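Local coordinates for protein ADP-ribose pyrophosphatase MutT (Rickettsia felis, PDB 4KYX) that probably hydrolyses oxidised nucleotides such as 8-oxo-dGTP, using magnesium, at residues I15-L20 and V92-K97; I21-N26 and W117-L122; F76-N81 and K139-Y144. All blocks are in the same frame, centred on the assembly; numbering follows the deposited sequence. Where two conformers were deposited one is given.

Contact 1 (I15-L20 and V92-K97); sequences IGIGIL and VSIFLK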
loop_
_atom_site.group_PDB
_atom_site.type_symbol
_atom_site.label_atom_id
_atom_site.label_comp_id
_atom_site.label_asym_id
_atom_site.label_seq_id
_atom_site.Cartn_x
_atom_site.Cartn_y
_atom_site.Cartn_z
ATOM N N ILE A 15 -0.547 -0.593 8.002
ATOM C CA ILE A 15 -0.893 -1.271 6.808
ATOM C C ILE A 15 -1.935 -2.347 7.128
ATOM O O ILE A 15 -1.721 -3.212 7.966
ATOM C CB ILE A 15 0.318 -1.922 6.142
ATOM C CG1 ILE A 15 1.335 -0.842 5.732
ATOM C CG2 ILE A 15 -0.167 -2.781 4.989
ATOM C CD1 ILE A 15 2.795 -1.212 5.856
ATOM N N GLY A 16 -3.031 -2.281 6.400
ATOM C CA GLY A 16 -4.154 -3.192 6.541
ATOM C C GLY A 16 -4.241 -4.014 5.267
ATOM O O GLY A 16 -3.941 -3.544 4.169
ATOM N N ILE A 17 -4.710 -5.242 5.380
ATOM C CA ILE A 17 -4.956 -6.084 4.239
ATOM C C ILE A 17 -6.478 -6.302 4.202
ATOM O O ILE A 17 -7.057 -6.762 5.199
ATOM C CB ILE A 17 -4.200 -7.442 4.399
ATOM C CG1 ILE A 17 -2.668 -7.313 4.399
ATOM C CG2 ILE A 17 -4.735 -8.483 3.426
ATOM C CD1 ILE A 17 -2.040 -6.510 3.319
ATOM N N GLY A 18 -7.124 -6.058 3.066
ATOM C CA GLY A 18 -8.509 -6.486 2.903
ATOM C C GLY A 18 -8.620 -7.525 1.824
ATOM O O GLY A 18 -7.990 -7.455 0.789
ATOM N N ILE A 19 -9.474 -8.508 2.067
ATOM C CA ILE A 19 -9.715 -9.554 1.093
ATOM C C ILE A 19 -11.152 -9.613 0.574
ATOM O O ILE A 19 -12.100 -9.750 1.356
ATOM C CB ILE A 19 -9.378 -10.918 1.679
ATOM C CG1 ILE A 19 -7.972 -10.837 2.317
ATOM C CG2 ILE A 19 -9.409 -11.942 0.546
ATOM C CD1 ILE A 19 -7.972 -10.560 3.816
ATOM N N LEU A 20 -11.318 -9.455 -0.731
ATOM C CA LEU A 20 -12.581 -9.745 -1.367
ATOM C C LEU A 20 -12.613 -11.250 -1.662
ATOM O O LEU A 20 -12.031 -11.724 -2.609
ATOM C CB LEU A 20 -12.810 -8.955 -2.628
ATOM C CG LEU A 20 -12.514 -7.459 -2.574
ATOM C CD1 LEU A 20 -13.007 -6.775 -3.853
ATOM C CD2 LEU A 20 -13.220 -6.884 -1.364
ATOM N N VAL A 92 -3.167 2.497 5.381
ATOM C CA VAL A 92 -3.033 2.190 3.987
ATOM C C VAL A 92 -3.570 0.781 3.844
ATOM O O VAL A 92 -3.032 -0.162 4.444
ATOM C CB VAL A 92 -1.574 2.348 3.518
ATOM C CG1 VAL A 92 -1.369 1.778 2.135
ATOM C CG2 VAL A 92 -1.181 3.835 3.534
ATOM N N SER A 93 -4.666 0.618 3.095
ATOM C CA SER A 93 -5.238 -0.707 2.896
ATOM C C SER A 93 -4.786 -1.301 1.566
ATOM O O SER A 93 -4.854 -0.652 0.527
ATOM C CB SER A 93 -6.747 -0.667 2.916
ATOM O OG SER A 93 -7.226 -0.204 4.188
ATOM N N ILE A 94 -4.384 -2.549 1.597
ATOM C CA ILE A 94 -4.078 -3.312 0.410
ATOM C C ILE A 94 -5.181 -4.310 0.218
ATOM O O ILE A 94 -5.444 -5.121 1.109
ATOM C CB ILE A 94 -2.786 -4.103 0.611
ATOM C CG1 ILE A 94 -1.678 -3.157 1.048
ATOM C CG2 ILE A 94 -2.443 -4.903 -0.635
ATOM C CD1 ILE A 94 -1.283 -2.154 0.050
ATOM N N PHE A 95 -5.857 -4.230 -0.917
ATOM C CA PHE A 95 -6.917 -5.187 -1.212
ATOM C C PHE A 95 -6.462 -6.245 -2.162
ATOM O O PHE A 95 -5.779 -5.960 -3.155
ATOM C CB PHE A 95 -8.122 -4.505 -1.820
ATOM C CG PHE A 95 -8.909 -3.720 -0.819
ATOM C CD1 PHE A 95 -9.853 -4.327 -0.043
ATOM C CD2 PHE A 95 -8.673 -2.338 -0.655
ATOM C CE1 PHE A 95 -10.610 -3.591 0.894
ATOM C CE2 PHE A 95 -9.427 -1.621 0.278
ATOM C CZ PHE A 95 -10.384 -2.260 1.047
ATOM N N LEU A 96 -6.927 -7.466 -1.865
ATOM C CA LEU A 96 -6.724 -8.592 -2.720
ATOM C C LEU A 96 -8.023 -9.343 -2.946
ATOM O O LEU A 96 -8.954 -9.146 -2.215
ATOM C CB LEU A 96 -5.696 -9.542 -2.148
ATOM C CG LEU A 96 -4.320 -8.987 -1.910
ATOM C CD1 LEU A 96 -4.191 -8.484 -0.479
ATOM C CD2 LEU A 96 -3.339 -10.081 -2.206
ATOM N N LYS A 97 -8.110 -10.050 -4.042
ATOM C CA LYS A 97 -9.240 -10.900 -4.267
ATOM C C LYS A 97 -8.875 -12.367 -4.427
ATOM O O LYS A 97 -7.821 -12.709 -4.956
ATOM C CB LYS A 97 -10.100 -10.426 -5.411
ATOM C CG LYS A 97 -9.512 -10.479 -6.768
ATOM C CD LYS A 97 -10.624 -10.652 -7.820
ATOM C CE LYS A 97 -9.936 -10.952 -9.166
ATOM N NZ LYS A 97 -9.684 -9.737 -9.978
#
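I17 lays its CD1 methyl 3.7 Å from CB of I94, and sends its other branch, CG2, to CD1 of L96 at 3.9 Å, so one isoleucine touches two successive same-face residues of the neighbouring strand. A chi1 of -65° sets CG1 beside the backbone N and CG2 anti to it, and a chi2 of -49° then turns CD1 to I94. I15 extends this apolar face, which it shares with V92, I19 and L96, and the helix 55-67 packs against I17 and I19. On the other face the F95 ring packs on the backbone of G18, with CD1 of F95 3.9 Å from CA of G18. L20 borders the ring more loosely.

Between the two faces runs the polar backbone. The strands are parallel and in unbroken register from I15–V92 to L20–K97, and five N-H...O bonds join them, from G16 N to V92 O (2.9 Å) through to L20 N to L96 O (2.8 Å). At the end of the pair, CB of K97 touches L20, while its amine leads away. The face of isoleucines, V92 and L96 is thus wholly apolar, whereas the face with F95 and L20 is mixed, carrying S93 and K97 as well. Hydrogen bonding across the pair satisfies the backbone groups that the two strands turn toward each other in this buried part of the central mixed sheet of the Nudix fold.

Contact 2 (I21-N26 and W117-L122); sequences IFNNRN and WQWFAL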
loop_
_atom_site.group_PDB
_atom_site.type_symbol
_atom_site.label_atom_id
_atom_site.label_comp_id
_atom_site.label_asym_id
_atom_site.label_seq_id
_atom_site.Cartn_x
_atom_site.Cartn_y
_atom_site.Cartn_z
ATOM N N ILE A 21 -13.391 -11.968 -0.848
ATOM C CA ILE A 21 -13.518 -13.405 -0.941
ATOM C C ILE A 21 -14.752 -13.679 -1.770
ATOM O O ILE A 21 -15.865 -13.174 -1.451
ATOM C CB ILE A 21 -13.781 -14.075 0.411
ATOM C CG1 ILE A 21 -12.729 -13.707 1.439
ATOM C CG2 ILE A 21 -13.829 -15.588 0.237
ATOM C CD1 ILE A 21 -13.213 -13.951 2.845
ATOM N N PHE A 22 -14.542 -14.454 -2.832
ATOM C CA PHE A 22 -15.607 -14.824 -3.762
ATOM C C PHE A 22 -16.022 -16.261 -3.621
ATOM O O PHE A 22 -15.211 -17.135 -3.325
ATOM C CB PHE A 22 -15.193 -14.611 -5.200
ATOM C CG PHE A 22 -15.132 -13.186 -5.620
ATOM C CD1 PHE A 22 -14.134 -12.347 -5.182
ATOM C CD2 PHE A 22 -16.066 -12.678 -6.504
ATOM C CE1 PHE A 22 -14.090 -11.025 -5.583
ATOM C CE2 PHE A 22 -16.007 -11.360 -6.924
ATOM C CZ PHE A 22 -15.022 -10.530 -6.465
ATOM N N ASN A 23 -17.306 -16.519 -3.842
ATOM C CA ASN A 23 -17.844 -17.897 -3.862
ATOM C C ASN A 23 -18.007 -18.383 -5.305
ATOM O O ASN A 23 -17.656 -17.679 -6.222
ATOM C CB ASN A 23 -19.148 -18.022 -3.014
ATOM C CG ASN A 23 -20.355 -17.287 -3.600
ATOM O OD1 ASN A 23 -20.374 -16.788 -4.736
ATOM N ND2 ASN A 23 -21.375 -17.185 -2.782
ATOM N N ASN A 24 -18.550 -19.585 -5.520
ATOM C CA ASN A 24 -18.809 -20.063 -6.885
ATOM C C ASN A 24 -19.791 -19.239 -7.761
ATOM O O ASN A 24 -19.743 -19.308 -8.997
ATOM C CB ASN A 24 -19.257 -21.526 -6.812
ATOM C CG ASN A 24 -18.190 -22.417 -6.161
ATOM O OD1 ASN A 24 -17.006 -22.060 -6.141
ATOM N ND2 ASN A 24 -18.598 -23.572 -5.639
ATOM N N ARG A 25 -20.675 -18.472 -7.131
ATOM C CA ARG A 25 -21.599 -17.595 -7.849
ATOM C C ARG A 25 -21.007 -16.194 -8.044
ATOM O O ARG A 25 -21.733 -15.246 -8.367
ATOM C CB ARG A 25 -22.925 -17.494 -7.070
ATOM N N ASN A 26 -19.706 -16.036 -7.792
ATOM C CA ASN A 26 -19.072 -14.720 -7.849
ATOM C C ASN A 26 -19.679 -13.613 -6.970
ATOM O O ASN A 26 -19.533 -12.401 -7.239
ATOM C CB ASN A 26 -18.932 -14.252 -9.304
ATOM C CG ASN A 26 -18.169 -15.254 -10.140
ATOM O OD1 ASN A 26 -17.322 -16.000 -9.632
ATOM N ND2 ASN A 26 -18.487 -15.307 -11.417
ATOM N N TRP A 117 -21.523 -12.958 8.844
ATOM C CA TRP A 117 -21.010 -12.867 7.487
ATOM C C TRP A 117 -22.154 -13.208 6.540
ATOM O O TRP A 117 -23.078 -13.944 6.939
ATOM C CB TRP A 117 -19.877 -13.864 7.314
ATOM C CG TRP A 117 -18.649 -13.527 8.160
ATOM C CD1 TRP A 117 -18.384 -13.988 9.401
ATOM C CD2 TRP A 117 -17.569 -12.663 7.824
ATOM N NE1 TRP A 117 -17.242 -13.463 9.870
ATOM C CE2 TRP A 117 -16.684 -12.680 8.904
ATOM C CE3 TRP A 117 -17.294 -11.833 6.737
ATOM C CZ2 TRP A 117 -15.550 -11.911 8.937
ATOM C CZ3 TRP A 117 -16.127 -11.136 6.730
ATOM C CH2 TRP A 117 -15.275 -11.162 7.828
ATOM N N GLN A 118 -22.118 -12.665 5.326
ATOM C CA GLN A 118 -23.048 -13.051 4.267
ATOM C C GLN A 118 -22.455 -12.766 2.878
ATOM O O GLN A 118 -21.534 -11.962 2.735
ATOM C CB GLN A 118 -24.387 -12.327 4.480
ATOM C CG GLN A 118 -25.458 -12.534 3.425
ATOM C CD GLN A 118 -25.860 -13.993 3.264
ATOM O OE1 GLN A 118 -25.042 -14.843 2.855
ATOM N NE2 GLN A 118 -27.107 -14.283 3.542
ATOM N N TRP A 119 -22.925 -13.521 1.890
ATOM C CA TRP A 119 -22.542 -13.362 0.473
ATOM C C TRP A 119 -23.436 -12.310 -0.184
ATOM O O TRP A 119 -24.666 -12.329 0.020
ATOM C CB TRP A 119 -22.678 -14.703 -0.224
ATOM C CG TRP A 119 -21.798 -15.766 0.391
ATOM C CD1 TRP A 119 -22.188 -16.764 1.217
ATOM C CD2 TRP A 119 -20.363 -15.914 0.223
ATOM N NE1 TRP A 119 -21.097 -17.550 1.567
ATOM C CE2 TRP A 119 -19.973 -17.062 0.954
ATOM C CE3 TRP A 119 -19.415 -15.260 -0.535
ATOM C CZ2 TRP A 119 -18.660 -17.494 1.014
ATOM C CZ3 TRP A 119 -18.126 -15.677 -0.471
ATOM C CH2 TRP A 119 -17.747 -16.784 0.282
ATOM N N PHE A 120 -22.857 -11.432 -0.974
ATOM C CA PHE A 120 -23.573 -10.351 -1.670
ATOM C C PHE A 120 -23.166 -10.298 -3.119
ATOM O O PHE A 120 -21.968 -10.376 -3.431
ATOM C CB PHE A 120 -23.237 -9.001 -1.066
ATOM C CG PHE A 120 -23.750 -8.827 0.331
ATOM C CD1 PHE A 120 -22.965 -9.177 1.400
ATOM C CD2 PHE A 120 -25.010 -8.307 0.565
ATOM C CE1 PHE A 120 -23.404 -9.000 2.689
ATOM C CE2 PHE A 120 -25.477 -8.150 1.868
ATOM C CZ PHE A 120 -24.686 -8.514 2.940
ATOM N N ALA A 121 -24.157 -10.134 -4.002
ATOM C CA ALA A 121 -23.883 -9.892 -5.398
ATOM C C ALA A 121 -23.272 -8.502 -5.502
ATOM O O ALA A 121 -23.627 -7.583 -4.746
ATOM C CB ALA A 121 -25.191 -10.011 -6.207
ATOM N N LEU A 122 -22.341 -8.350 -6.436
ATOM C CA LEU A 122 -21.690 -7.081 -6.638
ATOM C C LEU A 122 -22.618 -5.988 -7.111
ATOM O O LEU A 122 -22.294 -4.839 -6.961
ATOM C CB LEU A 122 -20.531 -7.225 -7.605
ATOM C CG LEU A 122 -19.256 -7.868 -7.065
ATOM C CD1 LEU A 122 -18.386 -8.259 -8.246
ATOM C CD2 LEU A 122 -18.487 -6.890 -6.169
HETATM O O HOH W 1 -21.571 -10.567 -8.101
#
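N23 sits over one face of the W119 indole, its amide inclined 31° to the ring. Its CB stands 3.7 Å from the centroid of the six-membered ring, only 13° off the normal, which makes a CH-pi contact. Its ND2 reaches 3.4 Å from CD2 of W119, one of the two atoms shared by both rings, and is offset toward the rim. The two side chains run past each other in opposite directions. A chi1 of 69° places CG of N23 between its own N and carbonyl carbon, in the crowded position, on the side of W119 where CB and ND2 meet the ring. At the rim of the same ring, O of I21 sits near the plane, 3.5 Å from CZ3 of W119, while CG2 of I21 meets CH2.

Farther along, CD1 of L122 comes to the edge of the F22 ring, 4.1 Å from CE2, the two side chains crossing at about a right angle. No direct hydrogen bond joins the segments. A water bridges them instead, donating to O of N26 and accepting from N of L122, both at 2.9 Å.

The asparagine is positioned from outside the indole: ND2 of N23 is hydrogen-bonded to OE1 of E27, and its OD1 takes a weak bond from R25 N within the type I turn N23–N26. The turn leads from strand 14-22 into strand 28-34, whose L29 also packs on W119. The contact therefore bridges the end of a central-sheet strand and strand 116-120 of the three-stranded sheet, with helix 55-67 against I21 and W117.

Contact 3 (F76-N81 and K139-Y144); sequences FIAVTN and KKCYLY
An antiparallel edge pairing adds the short strand 142-143 to strand 75-84 at one border of the mixed sheet, and three backbone hydrogen bonds define it. V79 and Y142 form a hydrogen-bonded pair, with V79 N to Y142 O at 3.1 Å and Y142 N to V79 O at 3.0 Å. Y144 N adds a third bond to I77 O, at 2.8 Å. A78 and L143 make the intervening non-hydrogen-bonded pair, and I77 with A78 forms a classic beta bulge opposite F95 of strand 89-99.

F76 and Y144 meet in a T-shaped stack. The edge of F76 is directed at the tyrosine face, with CE1 of F76 lying 3.3 Å above the plane of the Y144 ring and over its centre; the ring planes are 65° apart and the centroids 4.6 Å apart. A chi1 of -168° sets CG of F76 anti to the backbone N, on the side where its ring meets Y144. At the other end CG2 of T80 presses on CB of C141 at 3.5 Å, tighter than ordinary carbon contact. CD1 of L143 rests against CB of A78.

Water ties the outer end together, linking N81 N to K140 O. N81 is modelled in two conformers, in one of which ND2 bonds to O of E53 of the second subunit. The Y142 hydroxyl bonds to E56 of the second subunit, and Y144 OH to O of Y142 of that subunit, so this border belongs to the dimer interface. Within the chain, helix 131-137 ends in a Schellman motif at K139 and packs through L136 on A78, C141 and L143, while strand 89-99 flanks strand 75-84 on its other side.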
loop_
_atom_site.group_PDB
_atom_site.type_symbol
_atom_site.label_atom_id
_atom_site.label_comp_id
_atom_site.label_asym_id
_atom_site.label_seq_id
_atom_site.Cartn_x
_atom_site.Cartn_y
_atom_site.Cartn_z
ATOM N N PHE A 76 -3.683 -9.198 -6.226
ATOM C CA PHE A 76 -3.616 -7.776 -5.790
ATOM C C PHE A 76 -4.573 -6.937 -6.612
ATOM O O PHE A 76 -4.571 -7.011 -7.843
ATOM C CB PHE A 76 -2.161 -7.349 -5.939
ATOM C CG PHE A 76 -1.815 -6.057 -5.313
ATOM C CD1 PHE A 76 -2.105 -4.873 -5.949
ATOM C CD2 PHE A 76 -1.123 -6.022 -4.147
ATOM C CE1 PHE A 76 -1.742 -3.648 -5.387
ATOM C CE2 PHE A 76 -0.750 -4.828 -3.584
ATOM C CZ PHE A 76 -1.075 -3.636 -4.192
ATOM N N ILE A 77 -5.460 -6.168 -5.980
ATOM C CA ILE A 77 -6.495 -5.384 -6.674
ATOM C C ILE A 77 -6.301 -3.866 -6.541
ATOM O O ILE A 77 -6.540 -3.123 -7.468
ATOM C CB ILE A 77 -7.915 -5.695 -6.128
ATOM C CG1 ILE A 77 -8.340 -7.143 -6.422
ATOM C CG2 ILE A 77 -8.963 -4.716 -6.670
ATOM C CD1 ILE A 77 -8.420 -7.534 -7.886
ATOM N N ALA A 78 -5.937 -3.414 -5.348
ATOM C CA ALA A 78 -6.027 -1.980 -5.087
ATOM C C ALA A 78 -5.329 -1.533 -3.822
ATOM O O ALA A 78 -5.027 -2.329 -2.951
ATOM C CB ALA A 78 -7.472 -1.562 -5.058
ATOM N N VAL A 79 -4.990 -0.248 -3.782
ATOM C CA VAL A 79 -4.483 0.402 -2.573
ATOM C C VAL A 79 -5.348 1.595 -2.284
ATOM O O VAL A 79 -5.688 2.388 -3.183
ATOM C CB VAL A 79 -3.038 0.963 -2.732
ATOM C CG1 VAL A 79 -2.558 1.546 -1.402
ATOM C CG2 VAL A 79 -2.082 -0.129 -3.212
ATOM N N THR A 80 -5.666 1.759 -1.007
ATOM C CA THR A 80 -6.361 2.943 -0.534
ATOM C C THR A 80 -5.581 3.529 0.589
ATOM O O THR A 80 -4.884 2.816 1.282
ATOM C CB THR A 80 -7.791 2.654 -0.034
ATOM O OG1 THR A 80 -7.722 1.699 1.019
ATOM C CG2 THR A 80 -8.662 2.080 -1.118
ATOM N N ASN A 81 -5.717 4.843 0.751
ATOM C CA ASN A 81 -5.042 5.585 1.789
ATOM C C ASN A 81 -6.086 6.407 2.533
ATOM O O ASN A 81 -6.609 7.369 1.997
ATOM C CB ASN A 81 -3.987 6.496 1.128
ATOM C CG ASN A 81 -3.327 7.440 2.110
ATOM O OD1 ASN A 81 -2.913 7.039 3.169
ATOM N ND2 ASN A 81 -3.267 8.700 1.770
ATOM N N LYS A 139 -14.309 3.429 -6.846
ATOM C CA LYS A 139 -13.013 3.654 -7.498
ATOM C C LYS A 139 -12.251 4.932 -7.078
ATOM O O LYS A 139 -11.523 5.522 -7.895
ATOM C CB LYS A 139 -13.199 3.673 -9.010
ATOM C CG LYS A 139 -13.954 2.500 -9.598
ATOM C CD LYS A 139 -13.808 2.545 -11.121
ATOM C CE LYS A 139 -14.922 1.818 -11.848
ATOM N NZ LYS A 139 -14.911 0.377 -11.494
ATOM N N LYS A 140 -12.388 5.351 -5.827
ATOM C CA LYS A 140 -11.531 6.394 -5.233
ATOM C C LYS A 140 -10.340 5.731 -4.576
ATOM O O LYS A 140 -10.195 5.716 -3.329
ATOM C CB LYS A 140 -12.319 7.201 -4.204
ATOM C CG LYS A 140 -13.464 7.960 -4.810
ATOM C CD LYS A 140 -14.234 8.718 -3.750
ATOM C CE LYS A 140 -15.568 9.211 -4.292
ATOM N NZ LYS A 140 -15.423 10.374 -5.194
ATOM N N CYS A 141 -9.481 5.143 -5.412
ATOM C CA CYS A 141 -8.352 4.352 -4.929
ATOM C C CYS A 141 -7.368 4.218 -6.079
ATOM O O CYS A 141 -7.606 4.762 -7.148
ATOM C CB CYS A 141 -8.804 2.980 -4.459
ATOM S SG CYS A 141 -9.617 2.040 -5.771
ATOM N N TYR A 142 -6.272 3.508 -5.857
ATOM C CA TYR A 142 -5.323 3.186 -6.924
ATOM C C TYR A 142 -5.650 1.745 -7.367
ATOM O O TYR A 142 -5.263 0.771 -6.707
ATOM C CB TYR A 142 -3.896 3.285 -6.396
ATOM C CG TYR A 142 -3.571 4.640 -5.769
ATOM C CD1 TYR A 142 -3.144 5.727 -6.560
ATOM C CD2 TYR A 142 -3.741 4.848 -4.395
ATOM C CE1 TYR A 142 -2.867 6.947 -5.990
ATOM C CE2 TYR A 142 -3.457 6.074 -3.831
ATOM C CZ TYR A 142 -2.991 7.117 -4.634
ATOM O OH TYR A 142 -2.720 8.323 -4.035
ATOM N N LEU A 143 -6.390 1.624 -8.466
ATOM C CA LEU A 143 -7.058 0.365 -8.843
ATOM C C LEU A 143 -6.212 -0.318 -9.899
ATOM O O LEU A 143 -5.985 0.221 -10.999
ATOM C CB LEU A 143 -8.455 0.648 -9.386
ATOM C CG LEU A 143 -9.327 -0.548 -9.717
ATOM C CD1 LEU A 143 -9.827 -1.160 -8.421
ATOM C CD2 LEU A 143 -10.546 -0.167 -10.562
ATOM N N TYR A 144 -5.657 -1.457 -9.534
ATOM C CA TYR A 144 -4.817 -2.262 -10.433
ATOM C C TYR A 144 -5.664 -3.063 -11.417
ATOM O O TYR A 144 -5.346 -3.125 -12.602
ATOM C CB TYR A 144 -4.013 -3.250 -9.611
ATOM C CG TYR A 144 -2.812 -2.654 -8.984
ATOM C CD1 TYR A 144 -2.940 -1.556 -8.116
ATOM C CD2 TYR A 144 -1.538 -3.139 -9.284
ATOM C CE1 TYR A 144 -1.856 -0.980 -7.524
ATOM C CE2 TYR A 144 -0.428 -2.573 -8.687
ATOM C CZ TYR A 144 -0.604 -1.490 -7.819
ATOM O OH TYR A 144 0.464 -0.913 -7.235
HETATM O O HOH W 2 -2.766 8.937 -1.283
HETATM O O HOH W 3 -7.508 6.099 -1.573
#

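All three contacts reach the five-stranded mixed sheet, in which strands 14-22, 89-99, 75-84 and 142-143 lie in that order. Contact 1 joins the first two, and contact 3 the last two. Their centres are about 9 Å apart, and the intervening 89-99 to 75-84 pairing links them, through F95 O to I77 N, for example. Contact 2 continues strand 14-22 beyond contact 1, about 17 Å away between centres, and reaches the three-stranded sheet; contacts 1 and 2 touch through K97 CB and F22. Contacts 2 and 3 do not touch. Along the chain the segments run 15-20, 21-26, 76-81, 92-97, 117-122, 139-144, so every two contacts interlock; contacts 1 and 3 also meet the second subunit.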